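Local coordinates for protein beta-d-glucoside glucohydrolase (Hypocrea jecorina, PDB 3ZZ1) that probably hydrolyses terminal, non-reducing beta-D-glucosyl residues with release of beta-D-glucose, a step in cellulose degradation, at residues Tyr232-Asn238 with Gly250-Pro256; Thr210-Glu214 with His241-Ser246; Val29-Ser33 with Trp267-Thr272. All coordinates share one frame; numbering follows the deposited sequence.

From the N terminus the chain first passes through Val29-Ser33, at the end of helix 25-32, which meets its partner Trp267-Thr272 after 233 intervening residues; contact 3 thus closes a very long loop. The other two nest inside it. Thr210-Glu214 comes next, then strand 232-235, then His241-Ser246, which closes contact 2, and finally Gly250-Pro256, which closes contact 1; these two loops cross. Contact 1 ties strand 232-235, at one edge of a mainly parallel sheet, to the loop after helix 244-249; contact 2 joins the end of strand 210-211 to the chain entering that helix; contact 3 sets helix 25-32 against helix 269-276. Leu251 N probably bonds to Ser246 O, Ser254 N to Val32 O, and Trp267 NE1 to Thr243 O.

Contact 1 of 3, residues Tyr232-Asn238 with Gly250-Pro256; sequences YVMTDWN and GLDMSMP
Met255 and Pro256 lie over one face of the Trp237 indole. Met255 CB sits 3.8 Å from the centroid of the six-membered ring of Trp237. Pro256 CD is likewise 3.8 Å from the centroid of its five-membered ring, and both are CH-pi contacts over the face. The cis peptide before Pro256 joins the two residues that share this face, and Met255 SD adds an oblique Met-aromatic contact. At the other end, Met253 CE comes obliquely to Tyr232 CE2 (3.5 Å). Between them the backbones of Met234 and Met253 form a single bridge with the parallel pattern: Val233 O takes Asp252 N and, weakly, Met253 N, and Thr235 N gives to Met253 O. Gly250-Pro256 thereby lies beside strand 232-235, an edge strand of a sheet in the TIM-barrel-like N-terminal domain. Asp252 OD2 accepts Val233 N at 2.8 Å, nearly straight (164°), on its anti lone pair; the carboxylate also pairs with Lys224 and Arg284, so a buried acid is well suited here. Thr235 OG1, held between the backbone N and carbonyl carbon (chi1 60°), accepts Met255 N at 3.0 Å, while Thr235 CG2 presses tightly on Leu251 CD2, 3.5 Å away.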
ATOM      1  N   TYR A 232      13.015  15.703   3.356  1.00 11.50           N
ATOM      2  CA  TYR A 232      12.211  16.854   2.935  1.00 11.68           C
ATOM      3  C   TYR A 232      10.742  16.545   2.669  1.00 11.95           C
ATOM      4  O   TYR A 232      10.392  15.451   2.214  1.00 12.11           O
ATOM      5  CB  TYR A 232      12.839  17.557   1.721  1.00 11.46           C
ATOM      6  CG  TYR A 232      12.895  16.737   0.441  1.00 11.68           C
ATOM      7  CD1 TYR A 232      13.950  15.856   0.201  1.00 12.05           C
ATOM      8  CD2 TYR A 232      11.906  16.862  -0.537  1.00 11.36           C
ATOM      9  CE1 TYR A 232      14.011  15.105  -0.970  1.00 12.09           C
ATOM     10  CE2 TYR A 232      11.958  16.113  -1.718  1.00 11.92           C
ATOM     11  CZ  TYR A 232      13.020  15.242  -1.929  1.00 11.99           C
ATOM     12  OH  TYR A 232      13.086  14.497  -3.084  1.00 11.97           O
ATOM     13  N   VAL A 233       9.896  17.535   2.954  1.00 11.79           N
ATOM     14  CA  VAL A 233       8.463  17.452   2.705  1.00 11.72           C
ATOM     15  C   VAL A 233       8.117  18.179   1.409  1.00 11.89           C
ATOM     16  O   VAL A 233       8.379  19.382   1.265  1.00 11.57           O
ATOM     17  CB  VAL A 233       7.634  18.072   3.862  1.00 11.87           C
ATOM     18  CG1 VAL A 233       6.137  17.999   3.556  1.00 11.65           C
ATOM     19  CG2 VAL A 233       7.957  17.389   5.197  1.00 11.51           C
ATOM     20  N   MET A 234       7.535  17.438   0.472  1.00 11.79           N
ATOM     21  CA  MET A 234       7.004  18.018  -0.751  1.00 11.83           C
ATOM     22  C   MET A 234       5.484  18.031  -0.662  1.00 11.83           C
ATOM     23  O   MET A 234       4.894  17.271   0.111  1.00 11.66           O
ATOM     24  CB  MET A 234       7.472  17.231  -1.983  1.00 12.05           C
ATOM     25  CG  MET A 234       6.697  15.933  -2.259  1.00 11.78           C
ATOM     26  SD  MET A 234       7.306  15.029  -3.702  1.00 13.34           S
ATOM     27  CE  MET A 234       8.867  14.399  -3.092  1.00 12.24           C
ATOM     28  N   THR A 235       4.861  18.905  -1.443  1.00 11.70           N
ATOM     29  CA  THR A 235       3.408  18.964  -1.526  1.00 11.78           C
ATOM     30  C   THR A 235       2.932  17.922  -2.519  1.00 11.79           C
ATOM     31  O   THR A 235       3.653  17.579  -3.459  1.00 12.03           O
ATOM     32  CB  THR A 235       2.906  20.346  -2.030  1.00 11.50           C
ATOM     33  OG1 THR A 235       3.432  20.599  -3.339  1.00 11.58           O
ATOM     34  CG2 THR A 235       3.327  21.468  -1.100  1.00 11.82           C
ATOM     35  N   ASP A 236       1.713  17.427  -2.319  1.00 11.93           N
ATOM     36  CA  ASP A 236       0.999  16.753  -3.394  1.00 11.63           C
ATOM     37  C   ASP A 236       0.766  17.830  -4.461  1.00 11.94           C
ATOM     38  O   ASP A 236       1.071  19.001  -4.230  1.00 11.92           O
ATOM     39  CB  ASP A 236      -0.309  16.139  -2.882  1.00 11.34           C
ATOM     40  CG  ASP A 236      -0.815  14.997  -3.767  1.00 10.59           C
ATOM     41  OD1 ASP A 236      -0.522  14.977  -4.979  1.00  9.40           O
ATOM     42  OD2 ASP A 236      -1.525  14.120  -3.247  1.00 10.40           O
ATOM     43  N   TRP A 237       0.265  17.449  -5.630  1.00 12.21           N
ATOM     44  CA  TRP A 237       0.309  18.351  -6.784  1.00 12.42           C
ATOM     45  C   TRP A 237      -0.687  19.511  -6.688  1.00 12.57           C
ATOM     46  O   TRP A 237      -1.896  19.327  -6.829  1.00 12.53           O
ATOM     47  CB  TRP A 237       0.198  17.559  -8.097  1.00 12.40           C
ATOM     48  CG  TRP A 237       1.543  17.311  -8.777  1.00 12.22           C
ATOM     49  CD1 TRP A 237       1.845  17.536 -10.091  1.00 11.92           C
ATOM     50  CD2 TRP A 237       2.754  16.824  -8.169  1.00 12.12           C
ATOM     51  NE1 TRP A 237       3.156  17.208 -10.342  1.00 12.37           N
ATOM     52  CE2 TRP A 237       3.739  16.775  -9.183  1.00 11.87           C
ATOM     53  CE3 TRP A 237       3.103  16.426  -6.870  1.00 11.92           C
ATOM     54  CZ2 TRP A 237       5.046  16.342  -8.938  1.00 11.70           C
ATOM     55  CZ3 TRP A 237       4.405  15.993  -6.628  1.00 12.00           C
ATOM     56  CH2 TRP A 237       5.360  15.959  -7.659  1.00 11.40           C
ATOM     57  N   ASN A 238      -0.145  20.707  -6.448  1.00 12.84           N
ATOM     58  CA  ASN A 238      -0.917  21.927  -6.152  1.00 13.00           C
ATOM     59  C   ASN A 238      -1.686  21.824  -4.825  1.00 12.97           C
ATOM     60  O   ASN A 238      -2.803  22.328  -4.698  1.00 13.14           O
ATOM     61  CB  ASN A 238      -1.843  22.324  -7.319  1.00 13.12           C
ATOM     62  CG  ASN A 238      -2.314  23.784  -7.233  1.00 13.99           C
ATOM     63  OD1 ASN A 238      -1.509  24.699  -7.075  1.00 14.26           O
ATOM     64  ND2 ASN A 238      -3.623  23.995  -7.345  1.00 14.00           N
ATOM     65  N   GLY A 250       7.041  24.107   7.978  1.00 12.46           N
ATOM     66  CA  GLY A 250       7.943  22.992   7.725  1.00 12.19           C
ATOM     67  C   GLY A 250       7.890  22.383   6.333  1.00 12.36           C
ATOM     68  O   GLY A 250       8.495  21.334   6.097  1.00 12.43           O
ATOM     69  N   LEU A 251       7.173  23.026   5.408  1.00 12.33           N
ATOM     70  CA  LEU A 251       7.212  22.622   3.996  1.00 11.96           C
ATOM     71  C   LEU A 251       8.589  22.909   3.389  1.00 11.95           C
ATOM     72  O   LEU A 251       9.183  23.957   3.656  1.00 11.95           O
ATOM     73  CB  LEU A 251       6.123  23.325   3.184  1.00 11.95           C
ATOM     74  CG  LEU A 251       6.002  22.920   1.709  1.00 11.87           C
ATOM     75  CD1 LEU A 251       5.724  21.426   1.575  1.00 11.50           C
ATOM     76  CD2 LEU A 251       4.927  23.734   1.027  1.00 12.14           C
ATOM     77  N   ASP A 252       9.078  21.979   2.570  1.00 11.71           N
ATOM     78  CA  ASP A 252      10.422  22.058   2.000  1.00 11.71           C
ATOM     79  C   ASP A 252      10.445  22.181   0.481  1.00 11.85           C
ATOM     80  O   ASP A 252      11.419  22.682  -0.081  1.00 11.94           O
ATOM     81  CB  ASP A 252      11.247  20.833   2.409  1.00 11.89           C
ATOM     82  CG  ASP A 252      11.405  20.707   3.908  1.00 11.60           C
ATOM     83  OD1 ASP A 252      11.786  21.705   4.554  1.00 12.61           O
ATOM     84  OD2 ASP A 252      11.162  19.606   4.441  1.00 10.21           O
ATOM     85  N   MET A 253       9.380  21.723  -0.181  1.00 11.71           N
ATOM     86  CA  MET A 253       9.366  21.654  -1.639  1.00 11.85           C
ATOM     87  C   MET A 253       7.978  21.893  -2.235  1.00 11.92           C
ATOM     88  O   MET A 253       7.009  21.221  -1.886  1.00 11.88           O
ATOM     89  CB  MET A 253       9.949  20.320  -2.132  1.00 11.66           C
ATOM     90  CG  MET A 253      10.291  20.316  -3.622  1.00 12.16           C
ATOM     91  SD  MET A 253      10.930  18.748  -4.246  1.00 12.45           S
ATOM     92  CE  MET A 253      12.644  18.848  -3.754  1.00 12.70           C
ATOM     93  N   SER A 254       7.912  22.861  -3.143  1.00 11.84           N
ATOM     94  CA  SER A 254       6.679  23.243  -3.806  1.00 11.83           C
ATOM     95  C   SER A 254       6.522  22.479  -5.122  1.00 11.89           C
ATOM     96  O   SER A 254       7.197  22.783  -6.109  1.00 11.98           O
ATOM     97  CB  SER A 254       6.690  24.750  -4.063  1.00 11.68           C
ATOM     98  OG  SER A 254       5.486  25.172  -4.663  1.00 11.92           O
ATOM     99  N   MET A 255       5.636  21.487  -5.124  1.00 12.18           N
ATOM    100  CA  MET A 255       5.411  20.633  -6.297  1.00 12.47           C
ATOM    101  C   MET A 255       4.000  20.782  -6.864  1.00 12.56           C
ATOM    102  O   MET A 255       3.027  20.790  -6.108  1.00 12.90           O
ATOM    103  CB  MET A 255       5.675  19.165  -5.948  1.00 12.55           C
ATOM    104  CG  MET A 255       7.143  18.786  -5.937  1.00 12.36           C
ATOM    105  SD  MET A 255       7.860  18.731  -7.592  1.00 13.02           S
ATOM    106  CE  MET A 255       9.266  19.809  -7.373  1.00 13.52           C
ATOM    107  N   PRO A 256       3.878  20.910  -8.197  1.00 12.75           N
ATOM    108  CA  PRO A 256       4.962  20.976  -9.180  1.00 12.86           C
ATOM    109  C   PRO A 256       5.488  22.392  -9.394  1.00 13.02           C
ATOM    110  O   PRO A 256       6.373  22.595 -10.223  1.00 13.14           O
ATOM    111  CB  PRO A 256       4.283  20.487 -10.459  1.00 12.73           C
ATOM    112  CG  PRO A 256       2.888  20.962 -10.314  1.00 12.56           C
ATOM    113  CD  PRO A 256       2.555  20.876  -8.853  1.00 12.50           C
TER

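Contact 2 of 3, residues Thr210-Glu214 with His241-Ser246; sequences TWACE and HTTVQS
Trp211 and His241 stack face to face, the imidazole lying on one face of the indole with the centroid of its ring 3.5 Å from that of the six-membered ring and the planes 12° apart. Trp211 CD2 lies over the centre of the imidazole, whereas His241 NE2 is offset toward the rim of the indole, 3.3 Å from Trp211 CE2. At the edge of the indole, Trp211 NE1 is bonded to Glu170 O, which would help hold the ring's rotation. Lys206 makes a cation-pi contact with Trp211. The contact belongs to the TIM-barrel-like N-terminal domain, where it joins the end of the short strand 210-211 to the chain leading into helix 244-249. The disulfide from Cys213 to Cys202 pins the first of these segments to strand 199-202.

Beyond the rings, Glu214 stretches across with its chain extended past CG, and its carboxylate reaches Thr242. The hydroxyl OG1 of Thr242 gives a 2.6 Å bond to Glu214 OE2, approaching from above the carboxylate plane. This same OG1 accepts Ser246 N, so a threonine suits a place where one oxygen must both give and receive. Gln245, extended along its chain, turns its amide to the backbone: NE2 donates to Glu214 O at 3.1 Å and 162°, with that oxygen lying in the amide plane.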
ATOM      1  N   THR A 210      -6.641  22.876   9.200  1.00 12.98           N
ATOM      2  CA  THR A 210      -5.430  23.386   8.553  1.00 12.65           C
ATOM      3  C   THR A 210      -4.967  22.447   7.432  1.00 12.48           C
ATOM      4  O   THR A 210      -4.741  21.267   7.676  1.00 12.16           O
ATOM      5  CB  THR A 210      -4.278  23.549   9.571  1.00 12.60           C
ATOM      6  OG1 THR A 210      -4.712  24.360  10.674  1.00 13.04           O
ATOM      7  CG2 THR A 210      -3.062  24.192   8.920  1.00 12.08           C
ATOM      8  N   TRP A 211      -4.822  22.972   6.213  1.00 12.50           N
ATOM      9  CA  TRP A 211      -4.328  22.165   5.090  1.00 12.54           C
ATOM     10  C   TRP A 211      -3.006  21.481   5.451  1.00 12.62           C
ATOM     11  O   TRP A 211      -2.112  22.104   6.039  1.00 12.31           O
ATOM     12  CB  TRP A 211      -4.178  23.003   3.813  1.00 12.52           C
ATOM     13  CG  TRP A 211      -5.429  23.048   2.964  1.00 12.26           C
ATOM     14  CD1 TRP A 211      -6.011  22.000   2.309  1.00 11.69           C
ATOM     15  CD2 TRP A 211      -6.236  24.200   2.674  1.00 11.65           C
ATOM     16  NE1 TRP A 211      -7.134  22.422   1.638  1.00 11.07           N
ATOM     17  CE2 TRP A 211      -7.299  23.767   1.843  1.00 11.65           C
ATOM     18  CE3 TRP A 211      -6.167  25.555   3.035  1.00 11.71           C
ATOM     19  CZ2 TRP A 211      -8.286  24.640   1.366  1.00 11.86           C
ATOM     20  CZ3 TRP A 211      -7.150  26.427   2.565  1.00 11.08           C
ATOM     21  CH2 TRP A 211      -8.197  25.962   1.738  1.00 12.03           C
ATOM     22  N   ALA A 212      -2.901  20.199   5.103  1.00 12.76           N
ATOM     23  CA  ALA A 212      -1.772  19.354   5.511  1.00 13.09           C
ATOM     24  C   ALA A 212      -0.406  19.942   5.169  1.00 13.44           C
ATOM     25  O   ALA A 212       0.552  19.765   5.916  1.00 13.46           O
ATOM     26  CB  ALA A 212      -1.912  17.960   4.919  1.00 12.92           C
ATOM     27  N   CYS A 213      -0.323  20.652   4.047  1.00 14.03           N
ATOM     28  CA  CYS A 213       0.944  21.237   3.601  1.00 14.71           C
ATOM     29  C   CYS A 213       1.258  22.582   4.285  1.00 15.01           C
ATOM     30  O   CYS A 213       2.180  23.292   3.882  1.00 15.13           O
ATOM     31  CB  CYS A 213       0.975  21.341   2.068  1.00 14.43           C
ATOM     32  SG  CYS A 213       1.057  19.711   1.245  1.00 15.45           S
ATOM     33  N   GLU A 214       0.493  22.899   5.329  1.00 15.34           N
ATOM     34  CA  GLU A 214       0.616  24.155   6.086  1.00 15.80           C
ATOM     35  C   GLU A 214       0.490  23.924   7.583  1.00 15.29           C
ATOM     36  O   GLU A 214       0.404  24.872   8.357  1.00 15.29           O
ATOM     37  CB  GLU A 214      -0.485  25.130   5.672  1.00 16.11           C
ATOM     38  CG  GLU A 214      -0.412  25.518   4.238  1.00 18.14           C
ATOM     39  CD  GLU A 214      -1.337  26.637   3.873  1.00 20.26           C
ATOM     40  OE1 GLU A 214      -2.425  26.777   4.480  1.00 21.33           O
ATOM     41  OE2 GLU A 214      -0.961  27.376   2.947  1.00 22.35           O
ATOM     42  N   HIS A 241      -1.092  26.160  -0.356  1.00 12.61           N
ATOM     43  CA  HIS A 241      -2.075  27.245  -0.325  1.00 12.50           C
ATOM     44  C   HIS A 241      -1.500  28.631  -0.001  1.00 12.51           C
ATOM     45  O   HIS A 241      -2.046  29.640  -0.448  1.00 12.18           O
ATOM     46  CB  HIS A 241      -3.246  26.890   0.602  1.00 12.51           C
ATOM     47  CG  HIS A 241      -4.052  25.723   0.122  1.00 12.13           C
ATOM     48  ND1 HIS A 241      -5.191  25.866  -0.640  1.00 12.32           N
ATOM     49  CD2 HIS A 241      -3.864  24.391   0.271  1.00 12.33           C
ATOM     50  CE1 HIS A 241      -5.675  24.673  -0.935  1.00 11.99           C
ATOM     51  NE2 HIS A 241      -4.891  23.760  -0.390  1.00 12.39           N
ATOM     52  N   THR A 242      -0.407  28.678   0.758  1.00 12.47           N
ATOM     53  CA  THR A 242       0.263  29.951   1.061  1.00 12.72           C
ATOM     54  C   THR A 242       1.750  29.937   0.723  1.00 12.54           C
ATOM     55  O   THR A 242       2.379  28.880   0.674  1.00 12.43           O
ATOM     56  CB  THR A 242       0.160  30.333   2.555  1.00 12.71           C
ATOM     57  OG1 THR A 242       0.792  29.313   3.344  1.00 13.41           O
ATOM     58  CG2 THR A 242      -1.296  30.532   2.994  1.00 12.69           C
ATOM     59  N   THR A 243       2.308  31.129   0.528  1.00 12.51           N
ATOM     60  CA  THR A 243       3.748  31.302   0.393  1.00 12.43           C
ATOM     61  C   THR A 243       4.439  31.158   1.751  1.00 12.28           C
ATOM     62  O   THR A 243       5.298  30.293   1.932  1.00 11.93           O
ATOM     63  CB  THR A 243       4.085  32.671  -0.232  1.00 12.45           C
ATOM     64  OG1 THR A 243       3.545  32.727  -1.558  1.00 12.80           O
ATOM     65  CG2 THR A 243       5.606  32.900  -0.285  1.00 12.68           C
ATOM     66  N   VAL A 244       4.028  31.999   2.698  1.00 12.12           N
ATOM     67  CA  VAL A 244       4.720  32.175   3.975  1.00 11.90           C
ATOM     68  C   VAL A 244       4.419  31.105   5.033  1.00 12.01           C
ATOM     69  O   VAL A 244       5.349  30.526   5.598  1.00 12.05           O
ATOM     70  CB  VAL A 244       4.469  33.598   4.543  1.00 11.81           C
ATOM     71  CG1 VAL A 244       5.039  33.742   5.944  1.00 11.71           C
ATOM     72  CG2 VAL A 244       5.080  34.646   3.614  1.00 11.08           C
ATOM     73  N   GLN A 245       3.141  30.850   5.308  1.00 12.28           N
ATOM     74  CA  GLN A 245       2.757  29.872   6.340  1.00 12.49           C
ATOM     75  C   GLN A 245       3.266  28.456   6.034  1.00 12.31           C
ATOM     76  O   GLN A 245       3.764  27.763   6.932  1.00 11.97           O
ATOM     77  CB  GLN A 245       1.238  29.853   6.580  1.00 12.66           C
ATOM     78  CG  GLN A 245       0.841  28.994   7.796  1.00 14.08           C
ATOM     79  CD  GLN A 245      -0.654  28.820   7.971  1.00 15.43           C
ATOM     80  OE1 GLN A 245      -1.417  29.788   7.951  1.00 17.24           O
ATOM     81  NE2 GLN A 245      -1.081  27.577   8.168  1.00 16.01           N
ATOM     82  N   SER A 246       3.141  28.031   4.773  1.00 12.08           N
ATOM     83  CA  SER A 246       3.612  26.704   4.363  1.00 11.73           C
ATOM     84  C   SER A 246       5.110  26.572   4.663  1.00 11.97           C
ATOM     85  O   SER A 246       5.536  25.636   5.356  1.00 11.91           O
ATOM     86  CB  SER A 246       3.294  26.429   2.887  1.00 11.77           C
ATOM     87  OG  SER A 246       4.053  27.259   2.014  1.00 10.91           O
TER

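Contact 3 of 3, residues Val29-Ser33 with Trp267-Thr272; sequences VGIVS and WGPALT
Val29 meets the start of the second helix with both of its methyl groups. Its CG1, set anti to the backbone N (chi1 167°), rests against Gly268 O at 3.3 Å, and its CG2 lies 3.4 Å from Thr272 OG1, crossing that side chain at about a right angle. A beta-branched residue suits this spot because its two methyls can cover neighbouring points of one helical turn. The next side chain to reach across, one turn on, is Val32. Its CG2 presses on Leu271 CD2 at 3.5 Å, a tight fit, and lies 3.8 Å from Trp267 CE3. The Trp267 ring is covered on one face by that same Leu271 methyl, while Val32 O stands in its plane at the edge; the indole nitrogen turns elsewhere, to Thr243 O. Met288 and Ile292 of helix 282-298 also touch Val32.

The arrangement sets the C-terminal end of helix 25-32 against the N-terminal end of helix 269-276; the second of these lies in the TIM-barrel-like N-terminal domain of this family 3 glycosidase. Gly268 occupies the N-cap position, with positive phi; a CB on it would clash with Pro269 CD, so a residue without a side chain fits there.

Ser33, the first residue past the helix, links the two ends. Its OG gives a short 2.6 Å bond back to Val29 O, and accepts Gly268 N at 3.1 Å (147°). With an alanine here the hydroxyl is lost, and Gly268 N would probably be left without its acceptor from this helix end, as Val29 O would be without its short bond. Ser33 OG also lies 3.6 Å from Trp267 CB.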
ATOM      1  N   VAL A  29      16.366  28.910  -3.706  1.00 13.68           N
ATOM      2  CA  VAL A  29      14.973  29.039  -4.137  1.00 13.34           C
ATOM      3  C   VAL A  29      14.685  28.104  -5.315  1.00 13.23           C
ATOM      4  O   VAL A  29      13.604  27.529  -5.403  1.00 13.23           O
ATOM      5  CB  VAL A  29      14.604  30.514  -4.457  1.00 13.21           C
ATOM      6  CG1 VAL A  29      13.279  30.612  -5.197  1.00 12.92           C
ATOM      7  CG2 VAL A  29      14.544  31.335  -3.170  1.00 13.22           C
ATOM      8  N   GLY A  30      15.665  27.942  -6.198  1.00 13.31           N
ATOM      9  CA  GLY A  30      15.547  27.031  -7.338  1.00 13.30           C
ATOM     10  C   GLY A  30      15.485  25.565  -6.929  1.00 13.28           C
ATOM     11  O   GLY A  30      14.826  24.758  -7.589  1.00 13.16           O
ATOM     12  N   ILE A  31      16.173  25.227  -5.840  1.00 13.21           N
ATOM     13  CA  ILE A  31      16.198  23.861  -5.311  1.00 13.18           C
ATOM     14  C   ILE A  31      14.856  23.449  -4.683  1.00 13.48           C
ATOM     15  O   ILE A  31      14.436  22.293  -4.803  1.00 13.78           O
ATOM     16  CB  ILE A  31      17.379  23.671  -4.305  1.00 13.34           C
ATOM     17  CG1 ILE A  31      18.724  23.772  -5.046  1.00 12.56           C
ATOM     18  CG2 ILE A  31      17.278  22.328  -3.563  1.00 12.82           C
ATOM     19  CD1 ILE A  31      19.956  23.717  -4.152  1.00 11.48           C
ATOM     20  N   VAL A  32      14.181  24.399  -4.040  1.00 13.37           N
ATOM     21  CA  VAL A  32      12.945  24.115  -3.310  1.00 13.36           C
ATOM     22  C   VAL A  32      11.667  24.383  -4.116  1.00 13.61           C
ATOM     23  O   VAL A  32      10.578  23.994  -3.693  1.00 13.56           O
ATOM     24  CB  VAL A  32      12.882  24.892  -1.962  1.00 13.30           C
ATOM     25  CG1 VAL A  32      14.170  24.690  -1.170  1.00 12.86           C
ATOM     26  CG2 VAL A  32      12.620  26.368  -2.192  1.00 12.37           C
ATOM     27  N   SER A  33      11.804  25.040  -5.267  1.00 13.83           N
ATOM     28  CA  SER A  33      10.648  25.450  -6.061  1.00 14.00           C
ATOM     29  C   SER A  33      10.558  24.676  -7.371  1.00 14.31           C
ATOM     30  O   SER A  33      11.471  24.735  -8.199  1.00 14.23           O
ATOM     31  CB  SER A  33      10.700  26.954  -6.354  1.00 13.92           C
ATOM     32  OG  SER A  33      10.990  27.701  -5.187  1.00 13.92           O
ATOM     33  N   TRP A 267       5.824  29.721  -4.383  1.00 15.32           N
ATOM     34  CA  TRP A 267       7.243  29.893  -4.126  1.00 15.07           C
ATOM     35  C   TRP A 267       7.909  30.485  -5.371  1.00 15.01           C
ATOM     36  O   TRP A 267       7.309  31.334  -6.032  1.00 15.33           O
ATOM     37  CB  TRP A 267       7.871  28.590  -3.621  1.00 14.79           C
ATOM     38  CG  TRP A 267       7.579  28.339  -2.153  1.00 14.14           C
ATOM     39  CD1 TRP A 267       6.798  29.107  -1.323  1.00 13.28           C
ATOM     40  CD2 TRP A 267       8.034  27.235  -1.356  1.00 12.97           C
ATOM     41  NE1 TRP A 267       6.762  28.562  -0.066  1.00 12.99           N
ATOM     42  CE2 TRP A 267       7.512  27.415  -0.055  1.00 12.86           C
ATOM     43  CE3 TRP A 267       8.847  26.122  -1.612  1.00 12.64           C
ATOM     44  CZ2 TRP A 267       7.761  26.513   0.982  1.00 12.55           C
ATOM     45  CZ3 TRP A 267       9.098  25.228  -0.578  1.00 11.96           C
ATOM     46  CH2 TRP A 267       8.557  25.428   0.702  1.00 12.29           C
ATOM     47  N   GLY A 268       9.126  30.064  -5.694  1.00 14.90           N
ATOM     48  CA  GLY A 268       9.874  30.708  -6.770  1.00 14.91           C
ATOM     49  C   GLY A 268      10.079  32.182  -6.443  1.00 15.00           C
ATOM     50  O   GLY A 268      10.536  32.509  -5.346  1.00 15.03           O
ATOM     51  N   PRO A 269       9.709  33.086  -7.374  1.00 15.15           N
ATOM     52  CA  PRO A 269       9.885  34.522  -7.127  1.00 15.01           C
ATOM     53  C   PRO A 269       9.167  35.003  -5.864  1.00 15.06           C
ATOM     54  O   PRO A 269       9.688  35.868  -5.156  1.00 15.23           O
ATOM     55  CB  PRO A 269       9.283  35.176  -8.379  1.00 14.99           C
ATOM     56  CG  PRO A 269       9.357  34.115  -9.433  1.00 15.21           C
ATOM     57  CD  PRO A 269       9.097  32.830  -8.693  1.00 15.09           C
ATOM     58  N   ALA A 270       7.994  34.436  -5.576  1.00 14.82           N
ATOM     59  CA  ALA A 270       7.242  34.789  -4.372  1.00 14.72           C
ATOM     60  C   ALA A 270       7.972  34.385  -3.087  1.00 14.82           C
ATOM     61  O   ALA A 270       7.908  35.109  -2.088  1.00 14.90           O
ATOM     62  CB  ALA A 270       5.843  34.200  -4.414  1.00 14.74           C
ATOM     63  N   LEU A 271       8.677  33.249  -3.116  1.00 14.68           N
ATOM     64  CA  LEU A 271       9.507  32.842  -1.980  1.00 14.70           C
ATOM     65  C   LEU A 271      10.711  33.770  -1.828  1.00 14.71           C
ATOM     66  O   LEU A 271      11.037  34.194  -0.716  1.00 14.59           O
ATOM     67  CB  LEU A 271       9.966  31.382  -2.093  1.00 14.67           C
ATOM     68  CG  LEU A 271      10.797  30.837  -0.919  1.00 14.63           C
ATOM     69  CD1 LEU A 271      10.038  30.884   0.406  1.00 14.17           C
ATOM     70  CD2 LEU A 271      11.276  29.421  -1.197  1.00 14.88           C
ATOM     71  N   THR A 272      11.366  34.077  -2.946  1.00 14.75           N
ATOM     72  CA  THR A 272      12.423  35.091  -2.970  1.00 14.92           C
ATOM     73  C   THR A 272      11.926  36.389  -2.324  1.00 15.12           C
ATOM     74  O   THR A 272      12.606  36.956  -1.470  1.00 14.97           O
ATOM     75  CB  THR A 272      12.944  35.335  -4.415  1.00 14.83           C
ATOM     76  OG1 THR A 272      13.615  34.157  -4.879  1.00 14.19           O
ATOM     77  CG2 THR A 272      13.914  36.518  -4.473  1.00 14.59           C
TER